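Local coordinates for ORC1-type DNA replication protein 2 (Aeropyrum pernix, PDB 1W5T) that binds DNA and ATP and takes part in regulating the initiation of DNA replication, at residues E197-P200 and Q201-S204. Sequence-based numbering, arbitrary orientation.
Sequences EKIP and QVES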
ATOM      1  N   GLU A 197       9.686  17.727   3.533  1.00 38.03           N
ATOM      2  CA  GLU A 197      10.475  18.300   4.600  1.00 38.81           C
ATOM      3  C   GLU A 197      11.972  18.044   4.425  1.00 38.96           C
ATOM      4  O   GLU A 197      12.770  18.902   4.791  1.00 39.18           O
ATOM      5  CB  GLU A 197       9.971  17.825   5.969  1.00 39.19           C
ATOM      6  CG  GLU A 197       9.154  18.881   6.727  1.00 42.11           C
ATOM      7  CD  GLU A 197       9.699  19.194   8.122  1.00 46.90           C
ATOM      8  OE1 GLU A 197      10.442  18.353   8.698  1.00 46.93           O
ATOM      9  OE2 GLU A 197       9.371  20.284   8.661  1.00 49.50           O
ATOM     10  N   LYS A 198      12.349  16.900   3.845  1.00 38.55           N
ATOM     11  CA  LYS A 198      13.758  16.529   3.745  1.00 38.49           C
ATOM     12  C   LYS A 198      14.378  16.775   2.378  1.00 38.11           C
ATOM     13  O   LYS A 198      15.509  17.247   2.305  1.00 38.11           O
ATOM     14  CB  LYS A 198      14.005  15.093   4.213  1.00 39.00           C
ATOM     15  CG  LYS A 198      14.806  14.203   3.233  1.00 41.27           C
ATOM     16  CD  LYS A 198      15.874  13.309   3.938  1.00 45.67           C
ATOM     17  CE  LYS A 198      16.771  12.524   2.939  1.00 47.85           C
ATOM     18  NZ  LYS A 198      16.286  11.139   2.529  1.00 46.46           N
ATOM     19  N   ILE A 199      13.635  16.483   1.304  1.00 37.48           N
ATOM     20  CA  ILE A 199      14.129  16.625  -0.076  1.00 36.64           C
ATOM     21  C   ILE A 199      13.148  17.279  -1.085  1.00 36.03           C
ATOM     22  O   ILE A 199      12.852  16.698  -2.121  1.00 35.93           O
ATOM     23  CB  ILE A 199      14.573  15.262  -0.610  1.00 36.23           C
ATOM     24  CG1 ILE A 199      13.558  14.173  -0.203  1.00 36.79           C
ATOM     25  CG2 ILE A 199      15.984  14.961  -0.149  1.00 36.70           C
ATOM     26  CD1 ILE A 199      13.659  12.872  -0.988  1.00 37.68           C
ATOM     27  N   PRO A 200      12.685  18.498  -0.820  1.00 35.79           N
ATOM     28  CA  PRO A 200      11.630  19.117  -1.640  1.00 35.29           C
ATOM     29  C   PRO A 200      12.002  19.294  -3.119  1.00 35.29           C
ATOM     30  O   PRO A 200      11.091  19.507  -3.915  1.00 35.03           O
ATOM     31  CB  PRO A 200      11.441  20.485  -0.984  1.00 35.25           C
ATOM     32  CG  PRO A 200      12.746  20.750  -0.361  1.00 35.55           C
ATOM     33  CD  PRO A 200      13.146  19.414   0.243  1.00 35.55           C
ATOM     34  N   GLN A 201      13.289  19.200  -3.466  1.00 34.98           N
ATOM     35  CA  GLN A 201      13.724  19.249  -4.866  1.00 35.19           C
ATOM     36  C   GLN A 201      13.501  17.932  -5.607  1.00 34.65           C
ATOM     37  O   GLN A 201      13.443  17.907  -6.834  1.00 34.69           O
ATOM     38  CB  GLN A 201      15.187  19.677  -4.984  1.00 35.96           C
ATOM     39  CG  GLN A 201      15.571  20.968  -4.211  1.00 38.52           C
ATOM     40  CD  GLN A 201      16.780  21.700  -4.832  1.00 43.73           C
ATOM     41  OE1 GLN A 201      16.694  22.904  -5.118  1.00 45.34           O
ATOM     42  NE2 GLN A 201      17.895  20.976  -5.057  1.00 44.36           N
ATOM     43  N   VAL A 202      13.375  16.832  -4.868  1.00 34.32           N
ATOM     44  CA  VAL A 202      12.923  15.588  -5.493  1.00 33.91           C
ATOM     45  C   VAL A 202      11.398  15.476  -5.480  1.00 32.54           C
ATOM     46  O   VAL A 202      10.815  15.200  -6.508  1.00 32.55           O
ATOM     47  CB  VAL A 202      13.717  14.300  -5.045  1.00 34.22           C
ATOM     48  CG1 VAL A 202      14.795  14.614  -4.047  1.00 34.11           C
ATOM     49  CG2 VAL A 202      12.807  13.150  -4.582  1.00 36.39           C
ATOM     50  N   GLU A 203      10.771  15.779  -4.340  1.00 31.21           N
ATOM     51  CA  GLU A 203       9.311  15.792  -4.192  1.00 29.08           C
ATOM     52  C   GLU A 203       8.625  16.602  -5.291  1.00 28.58           C
ATOM     53  O   GLU A 203       7.593  16.196  -5.788  1.00 28.67           O
ATOM     54  CB  GLU A 203       8.929  16.354  -2.818  1.00 28.86           C
ATOM     55  CG  GLU A 203       7.486  16.121  -2.376  1.00 28.12           C
ATOM     56  CD  GLU A 203       6.477  17.128  -2.927  1.00 27.83           C
ATOM     57  OE1 GLU A 203       6.842  18.255  -3.303  1.00 26.90           O
ATOM     58  OE2 GLU A 203       5.278  16.779  -2.981  1.00 29.17           O
ATOM     59  N   SER A 204       9.191  17.759  -5.622  1.00 27.47           N
ATOM     60  CA  SER A 204       8.663  18.645  -6.649  1.00 26.86           C
ATOM     61  C   SER A 204       8.666  18.015  -8.046  1.00 26.80           C
ATOM     62  O   SER A 204       7.964  18.504  -8.912  1.00 25.80           O
ATOM     63  CB  SER A 204       9.423  19.984  -6.688  1.00 26.39           C
ATOM     64  OG  SER A 204      10.799  19.782  -6.971  1.00 23.55           O
TER
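Ile199 and Val202 meet on the buried side of a short helical turn, where CG1 of Val202 lies 3.5 Å from CB of Ile199. With the isoleucine's CG1 between its own backbone N and carbonyl carbon (chi1 42°) and the chain extended beyond it (chi2 163°), CD1 comes to lie 3.7 Å from both Val202 CG1 and Val202 CG2. Both residues also touch helix 158-165, Ile199 at Ala158 and Val202 at Leu165. Within the AAA+ ATPase domain, this is where helix 190-198 ends and the chain turns into helix 200-203, just ahead of strand 206-212 at the edge of the parallel sheet. Ile199 occupies the N-cap position, and its carbonyl O takes two amides: Val202 N at 2.8 Å, well above the carbonyl plane, and Glu203 N at 3.2 Å, a straighter bond (N-H...O 167°). Pro200, which has no amide hydrogen to give, is the exposed first residue of the new helix, and its ring CB lies 3.4 Å from Gln201 N. Pro200 O is gripped twice by Ser204, each at 3.1 Å: Ser204 N comes from well above the carbonyl plane, whereas Ser204 OG lies in it, on a lone pair. Glu203 OE2 makes a salt bridge with Lys209 NZ on strand 206-212.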